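Local atomic coordinates of 2-keto acid:ferredoxin oxidoreductase subunit alpha (Pyrococcus furiosus, PDB entry 4WBX), a protein that probably catalyses, as one subunit of a heterotetramer, the CoA-dependent oxidative decarboxylation of 2-oxoglutarate to succinyl-CoA, with ferredoxin as electron acceptor. Residues T114-V119 and R178-L183; P157-E162 and M192-Y197; E350-Q355 and V370-K375. All coordinates share one frame; numbering follows the deposited sequence.

Contact 1 (T114-V119 and R178-L183); sequences TPVVIV and RTPVIL
Val116 and Ile118 reach across to Val181 and Leu183 through their backbones, pairing two neighbouring parallel strands within the sheet of the α/β domain of the thiamine diphosphate-binding family. Here the joint is tight. Val116 O accepts from Val181 N at 2.8 Å, Ile118 N gives to Val181 O, and Ile118 O takes Leu183 N, so that Ile118 is gripped on both its amide and its carbonyl. Each side of the sheet then has its own apolar layer. Val119 and Leu183 lie side by side, with Val119 CG2 4.0 Å from Leu183 CD2, and helix 160-176 packs on Val181 and Leu183. On the other side Val116 CG1 rests 3.8 Å from Pro180 CB, with Ala80 of helix 73-85 against Val116 and Ala109 of helix 103-111 against Pro180. That methyl sits between the backbone N and the carbonyl carbon (chi1 62°), which brings it over to the proline.

Toward the N-terminal ends the pairing slackens, because Pro180 has no N-H to offer. Thr114 O lies 3.3 Å from Pro180 N without a hydrogen between them, and a straight C-H...O contact from Pro115 CA to Thr179 O links the two segments there. Thr114 turns its hydroxyl elsewhere, to Trp85 NE1. The partly exposed margin belongs to Arg178, the C-prime residue of the Schellman motif that closes helix 160-176; its positive phi swings the chain out of the helix and into the strand. Its side chain bends twice, at chi2 (-87°) and again at chi3 (-50°), and so folds back on Pro115 instead of extending away. Pro115 turns its CD toward the face of the guanidinium, 3.6 Å from Arg178 CZ, over the centre of the plane.

Contact 2 (P157-E162 and M192-Y197); sequences PSTVQE and MRERVY
Val160 pushes both its methyls into the segment that follows helix 187-191. Val160 CG2 is the more closely held: it lies 3.1 Å from Met192 O and 3.5 Å from Glu194 CB, against the aliphatic start of the glutamate. Val160 CG1 is anti to the backbone N (chi1 179°) and meets Val196 CG2 at 3.4 Å. Glu194 then runs on, extended, so that OE1 receives a weak but straight bond from Val160 N, 3.4 Å away, at the opening turn of helix 160-176. That turn is closed by a capping box, in which Thr159 OG1 accepts from Glu162 N while the Glu162 carboxylate reaches back, weakly to Thr159 N and more firmly to Ser158 N. Facing it, strand 194-198 pairs antiparallel with strand 19-23, so the helix start is fastened to a small two-stranded sheet.

Gln161 adds the stronger polar link. Its chain bends at chi2 (85°), setting the amide alongside the backbone of Tyr197. Gln161 OE1 takes Tyr197 N at 2.6 Å on a lone pair in the carbonyl plane, and NE2 makes a weak bond to Tyr197 O, 3.4 Å away. Asp165 OD1 accepts from the same NE2, further restraining the amide.

Contact 3 (E350-Q355 and V370-K375); sequences EMNLGQ and VKLISK
Glu350 passes across Leu372 at about a right angle, and its side chain can be followed over one methyl. Glu350 CB lies 4.1 Å from Leu372 CD1, CG comes nearest at 3.7 Å, and CD is 4.0 Å off. Straight beyond CG (chi2 176°), the chain carries the carboxylate along that methyl, with Glu350 OE2 still 3.9 Å from Leu372 CD1, to the start of helix 356-363, where OE2 accepts from Tyr357 N and weakly from Gln355 N. A negative group there would probably suit the helix dipole.

The backbones meet as the last bridge of a parallel pair, strands 345-350 and 369-374, in a beta-alpha-beta crossover connected by that helix. Glu350 N gives to Ile373 O at 3.2 Å, and Lys375 N to Glu350 O at 3.3 Å. Beyond the bridge the loop curls through an Asx turn at Asn352, and Leu353 N bonds to Asp149 of the second subunit. An alanine at Leu372 would probably open a gap beside the Leu353-Gly354 backbone and take away the methyl that the Glu350 chain lies across. Leu372 CD2 lies against the backbone of this curl, 3.6 Å from Leu353 O and 3.7 Å from Gly354 N.

Contact 1 is the core member of the three: parallel strands sealed by short backbone bonds and branched apolar side chains. Contact 2, only partly buried, joins a helix start to a small antiparallel sheet and relies more on side chains bonding to backbone. The two are continuous, since helix 160-176 leads into strand 180-186, and Leu183 CD1 packs 4.2 Å from Pro157 CD. Contact 3, partly buried like contact 2, again pairs parallel strands, but at the end of a separate two-stranded sheet, with fewer and longer bonds and a loop reached by the second subunit. It stands apart, its centre about 27 Å from that of contact 1 and 24 Å from that of contact 2.

Contact 1 (T114-V119 and R178-L183)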
# COMPACT_ATOMS: atom_id res chain seq x y z
N THR A 114 -10.91 15.23 10.90
CA THR A 114 -10.88 15.72 9.53
C THR A 114 -12.21 15.59 8.80
O THR A 114 -12.72 14.48 8.65
CB THR A 114 -9.86 14.96 8.71
OG1 THR A 114 -8.57 15.14 9.30
CG2 THR A 114 -9.85 15.46 7.26
N PRO A 115 -12.78 16.71 8.35
CA PRO A 115 -13.90 16.67 7.41
C PRO A 115 -13.49 16.14 6.04
O PRO A 115 -12.62 16.69 5.37
CB PRO A 115 -14.33 18.14 7.30
CG PRO A 115 -13.20 18.92 7.89
CD PRO A 115 -12.65 18.04 8.95
N VAL A 116 -14.14 15.05 5.66
CA VAL A 116 -13.93 14.42 4.36
C VAL A 116 -15.14 13.52 4.12
O VAL A 116 -15.73 13.00 5.08
CB VAL A 116 -12.58 13.64 4.30
CG1 VAL A 116 -12.57 12.49 5.31
CG2 VAL A 116 -12.28 13.13 2.87
N VAL A 117 -15.52 13.34 2.86
CA VAL A 117 -16.63 12.46 2.53
C VAL A 117 -16.16 11.25 1.72
O VAL A 117 -15.38 11.38 0.78
CB VAL A 117 -17.71 13.22 1.73
CG1 VAL A 117 -18.78 12.28 1.24
CG2 VAL A 117 -18.28 14.40 2.55
N ILE A 118 -16.64 10.06 2.07
CA ILE A 118 -16.28 8.85 1.35
C ILE A 118 -17.53 8.17 0.81
O ILE A 118 -18.52 8.01 1.54
CB ILE A 118 -15.54 7.87 2.27
CG1 ILE A 118 -14.22 8.48 2.70
CG2 ILE A 118 -15.29 6.52 1.57
CD1 ILE A 118 -13.93 8.28 4.13
N VAL A 119 -17.52 7.80 -0.47
CA VAL A 119 -18.61 7.04 -1.02
C VAL A 119 -18.19 5.59 -1.20
O VAL A 119 -17.27 5.29 -1.96
CB VAL A 119 -19.09 7.61 -2.36
CG1 VAL A 119 -20.18 6.73 -2.95
CG2 VAL A 119 -19.60 9.00 -2.18
N ARG A 178 -17.00 17.96 12.21
CA ARG A 178 -15.58 17.79 11.90
C ARG A 178 -15.21 16.30 11.87
O ARG A 178 -14.34 15.85 12.61
CB ARG A 178 -14.72 18.53 12.92
CG ARG A 178 -14.88 20.05 12.91
CD ARG A 178 -13.94 20.71 11.90
NE ARG A 178 -12.56 20.25 12.03
CZ ARG A 178 -11.56 20.63 11.24
NH1 ARG A 178 -11.78 21.50 10.25
NH2 ARG A 178 -10.33 20.14 11.43
N THR A 179 -15.89 15.54 11.04
CA THR A 179 -15.70 14.10 10.98
C THR A 179 -15.71 13.60 9.53
O THR A 179 -16.21 14.29 8.64
CB THR A 179 -16.80 13.38 11.76
OG1 THR A 179 -16.73 11.99 11.47
CG2 THR A 179 -18.15 13.87 11.29
N PRO A 180 -15.15 12.40 9.28
CA PRO A 180 -15.40 11.83 7.95
C PRO A 180 -16.86 11.45 7.85
O PRO A 180 -17.43 11.12 8.89
CB PRO A 180 -14.52 10.58 7.91
CG PRO A 180 -13.53 10.76 8.98
CD PRO A 180 -14.17 11.60 10.04
N VAL A 181 -17.45 11.49 6.67
CA VAL A 181 -18.78 10.92 6.53
C VAL A 181 -18.78 9.88 5.45
O VAL A 181 -18.24 10.11 4.38
CB VAL A 181 -19.84 11.98 6.21
CG1 VAL A 181 -21.21 11.33 6.16
CG2 VAL A 181 -19.81 13.08 7.28
N ILE A 182 -19.39 8.74 5.72
CA ILE A 182 -19.52 7.72 4.69
C ILE A 182 -20.91 7.65 4.09
O ILE A 182 -21.91 7.43 4.79
CB ILE A 182 -19.18 6.36 5.25
CG1 ILE A 182 -17.76 6.41 5.81
CG2 ILE A 182 -19.34 5.29 4.16
CD1 ILE A 182 -17.23 5.02 6.14
N LEU A 183 -20.98 7.85 2.78
CA LEU A 183 -22.23 7.68 2.05
C LEU A 183 -22.25 6.27 1.56
O LEU A 183 -21.56 5.93 0.61
CB LEU A 183 -22.33 8.66 0.90
CG LEU A 183 -23.57 8.57 0.02
CD1 LEU A 183 -24.78 8.95 0.83
CD2 LEU A 183 -23.41 9.48 -1.17

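Contact 2 (P157-E162 and M192-Y197)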
# COMPACT_ATOMS: atom_id res chain seq x y z
N PRO A 157 -28.65 5.99 1.01
CA PRO A 157 -29.68 6.55 0.13
C PRO A 157 -30.55 5.45 -0.50
O PRO A 157 -30.02 4.42 -0.92
CB PRO A 157 -28.84 7.26 -0.93
CG PRO A 157 -27.60 6.35 -1.07
CD PRO A 157 -27.39 5.70 0.29
N SER A 158 -31.86 5.67 -0.55
CA SER A 158 -32.76 4.66 -1.12
C SER A 158 -33.20 5.04 -2.54
O SER A 158 -33.57 4.18 -3.33
CB SER A 158 -33.99 4.47 -0.23
OG SER A 158 -34.77 3.38 -0.69
N THR A 159 -33.13 6.33 -2.86
CA THR A 159 -33.45 6.80 -4.21
C THR A 159 -32.35 7.68 -4.80
O THR A 159 -31.37 8.04 -4.14
CB THR A 159 -34.76 7.61 -4.21
OG1 THR A 159 -34.62 8.77 -3.38
CG2 THR A 159 -35.92 6.76 -3.71
N VAL A 160 -32.53 8.04 -6.06
CA VAL A 160 -31.58 8.89 -6.73
C VAL A 160 -31.67 10.29 -6.11
O VAL A 160 -30.68 11.02 -6.06
CB VAL A 160 -31.84 8.90 -8.24
CG1 VAL A 160 -30.89 9.80 -8.95
CG2 VAL A 160 -31.67 7.49 -8.76
N GLN A 161 -32.83 10.64 -5.58
CA GLN A 161 -33.03 11.95 -4.98
C GLN A 161 -32.39 11.99 -3.60
O GLN A 161 -31.99 13.04 -3.10
CB GLN A 161 -34.53 12.29 -4.87
CG GLN A 161 -34.84 13.55 -4.06
CD GLN A 161 -34.74 14.81 -4.88
OE1 GLN A 161 -35.15 14.83 -6.03
NE2 GLN A 161 -34.20 15.87 -4.30
N GLU A 162 -32.31 10.82 -2.97
CA GLU A 162 -31.72 10.72 -1.64
C GLU A 162 -30.18 10.72 -1.72
O GLU A 162 -29.49 11.24 -0.83
CB GLU A 162 -32.25 9.47 -0.94
CG GLU A 162 -33.62 9.69 -0.33
CD GLU A 162 -34.10 8.51 0.49
OE1 GLU A 162 -33.60 7.39 0.26
OE2 GLU A 162 -34.97 8.69 1.38
N MET A 192 -29.25 3.57 -11.64
CA MET A 192 -30.63 3.69 -12.08
C MET A 192 -31.08 5.15 -12.21
O MET A 192 -30.87 5.97 -11.32
CB MET A 192 -31.56 2.94 -11.13
CG MET A 192 -31.91 3.65 -9.87
SD MET A 192 -32.91 2.56 -8.86
CE MET A 192 -32.67 3.30 -7.26
N ARG A 193 -31.71 5.45 -13.36
CA ARG A 193 -32.20 6.80 -13.65
C ARG A 193 -33.54 7.05 -12.96
O ARG A 193 -34.45 6.22 -13.02
CB ARG A 193 -32.34 7.01 -15.16
CG ARG A 193 -31.56 8.21 -15.69
CD ARG A 193 -31.91 8.54 -17.13
NE ARG A 193 -33.06 9.43 -17.20
CZ ARG A 193 -34.21 9.10 -17.77
NH1 ARG A 193 -34.35 7.88 -18.30
NH2 ARG A 193 -35.23 9.94 -17.79
N GLU A 194 -33.62 8.19 -12.28
CA GLU A 194 -34.83 8.60 -11.58
C GLU A 194 -34.96 10.12 -11.57
O GLU A 194 -34.10 10.83 -12.08
CB GLU A 194 -34.82 8.13 -10.14
CG GLU A 194 -35.00 6.67 -9.91
CD GLU A 194 -35.06 6.39 -8.42
OE1 GLU A 194 -35.49 7.30 -7.67
OE2 GLU A 194 -34.68 5.28 -8.00
N ARG A 195 -36.02 10.61 -10.95
CA ARG A 195 -36.27 12.04 -10.93
C ARG A 195 -35.64 12.67 -9.72
O ARG A 195 -35.88 12.24 -8.59
CB ARG A 195 -37.78 12.34 -10.93
CG ARG A 195 -38.11 13.82 -10.73
CD ARG A 195 -39.61 14.03 -10.51
NE ARG A 195 -39.96 15.44 -10.55
CZ ARG A 195 -40.02 16.24 -9.48
NH1 ARG A 195 -39.77 15.76 -8.27
NH2 ARG A 195 -40.35 17.52 -9.62
N VAL A 196 -34.83 13.70 -9.98
CA VAL A 196 -34.19 14.48 -8.92
C VAL A 196 -34.56 15.96 -9.07
O VAL A 196 -34.32 16.56 -10.12
CB VAL A 196 -32.63 14.34 -8.96
CG1 VAL A 196 -31.95 15.41 -8.09
CG2 VAL A 196 -32.20 12.95 -8.55
N TYR A 197 -35.15 16.55 -8.04
CA TYR A 197 -35.28 17.99 -8.05
C TYR A 197 -33.98 18.60 -7.55
O TYR A 197 -33.63 18.45 -6.38
CB TYR A 197 -36.47 18.46 -7.20
CG TYR A 197 -36.61 19.98 -7.16
CD1 TYR A 197 -37.44 20.65 -8.06
CD2 TYR A 197 -35.91 20.75 -6.24
CE1 TYR A 197 -37.56 22.04 -8.03
CE2 TYR A 197 -36.03 22.13 -6.20
CZ TYR A 197 -36.86 22.77 -7.10
OH TYR A 197 -36.96 24.15 -7.05

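Contact 3 (E350-Q355 and V370-K375)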
# COMPACT_ATOMS: atom_id res chain seq x y z
N GLU A 350 -32.19 -7.85 3.86
CA GLU A 350 -30.94 -7.23 3.40
C GLU A 350 -30.34 -8.05 2.28
O GLU A 350 -30.62 -9.25 2.16
CB GLU A 350 -29.91 -7.11 4.51
CG GLU A 350 -30.46 -6.91 5.90
CD GLU A 350 -29.36 -6.91 6.96
OE1 GLU A 350 -28.21 -6.52 6.64
OE2 GLU A 350 -29.66 -7.28 8.13
N MET A 351 -29.50 -7.43 1.48
CA MET A 351 -28.69 -8.20 0.54
C MET A 351 -27.31 -8.57 1.16
O MET A 351 -26.25 -8.15 0.69
CB MET A 351 -28.53 -7.42 -0.76
CG MET A 351 -29.85 -7.05 -1.45
SD MET A 351 -29.55 -6.15 -2.99
CE MET A 351 -28.80 -7.46 -3.97
N ASN A 352 -27.35 -9.36 2.23
CA ASN A 352 -26.18 -9.84 2.94
C ASN A 352 -26.59 -11.07 3.76
O ASN A 352 -27.67 -11.62 3.55
CB ASN A 352 -25.59 -8.74 3.81
CG ASN A 352 -26.56 -8.25 4.85
OD1 ASN A 352 -27.23 -9.04 5.52
ND2 ASN A 352 -26.64 -6.93 5.02
N LEU A 353 -25.76 -11.51 4.71
CA LEU A 353 -26.18 -12.62 5.56
C LEU A 353 -26.50 -12.17 6.96
O LEU A 353 -26.50 -12.98 7.88
CB LEU A 353 -25.14 -13.73 5.59
CG LEU A 353 -25.07 -14.42 4.22
CD1 LEU A 353 -24.03 -15.55 4.14
CD2 LEU A 353 -26.43 -14.94 3.86
N GLY A 354 -26.78 -10.89 7.12
CA GLY A 354 -27.22 -10.37 8.40
C GLY A 354 -26.24 -9.36 8.94
O GLY A 354 -25.15 -9.72 9.40
N GLN A 355 -26.61 -8.09 8.89
CA GLN A 355 -25.76 -7.02 9.37
C GLN A 355 -26.65 -5.95 9.93
O GLN A 355 -26.54 -5.58 11.09
CB GLN A 355 -24.87 -6.45 8.25
CG GLN A 355 -23.95 -7.46 7.57
CD GLN A 355 -23.13 -6.89 6.43
OE1 GLN A 355 -23.07 -5.66 6.22
NE2 GLN A 355 -22.49 -7.77 5.67
N VAL A 370 -37.38 -10.92 15.60
CA VAL A 370 -36.64 -10.24 14.54
C VAL A 370 -36.12 -11.26 13.53
O VAL A 370 -35.40 -12.18 13.89
CB VAL A 370 -35.48 -9.42 15.13
CG1 VAL A 370 -34.74 -8.71 14.03
CG2 VAL A 370 -36.00 -8.42 16.15
N LYS A 371 -36.49 -11.10 12.27
CA LYS A 371 -36.11 -12.08 11.27
C LYS A 371 -35.52 -11.45 10.00
O LYS A 371 -35.95 -10.38 9.56
CB LYS A 371 -37.31 -12.96 10.91
N LEU A 372 -34.54 -12.12 9.41
CA LEU A 372 -33.84 -11.59 8.24
C LEU A 372 -34.29 -12.28 6.95
O LEU A 372 -34.39 -13.50 6.90
CB LEU A 372 -32.31 -11.76 8.42
CG LEU A 372 -31.40 -11.86 7.17
CD1 LEU A 372 -31.12 -10.50 6.53
CD2 LEU A 372 -30.08 -12.57 7.48
N ILE A 373 -34.57 -11.49 5.92
CA ILE A 373 -34.83 -12.07 4.61
C ILE A 373 -33.61 -11.80 3.73
O ILE A 373 -33.47 -10.72 3.13
CB ILE A 373 -36.09 -11.51 3.93
CG1 ILE A 373 -37.28 -11.53 4.88
CG2 ILE A 373 -36.41 -12.32 2.70
CD1 ILE A 373 -38.24 -10.38 4.65
N SER A 374 -32.73 -12.78 3.67
CA SER A 374 -31.45 -12.57 3.05
C SER A 374 -31.49 -13.01 1.62
O SER A 374 -31.72 -14.19 1.33
CB SER A 374 -30.36 -13.34 3.77
OG SER A 374 -30.28 -14.66 3.27
N LYS A 375 -31.27 -12.09 0.70
CA LYS A 375 -30.91 -12.57 -0.61
C LYS A 375 -29.57 -12.00 -0.97
O LYS A 375 -29.30 -10.83 -0.70
CB LYS A 375 -31.94 -12.22 -1.67
CG LYS A 375 -31.52 -12.79 -3.02
CD LYS A 375 -32.45 -12.43 -4.13
CE LYS A 375 -33.77 -11.99 -3.58
NZ LYS A 375 -34.34 -11.02 -4.53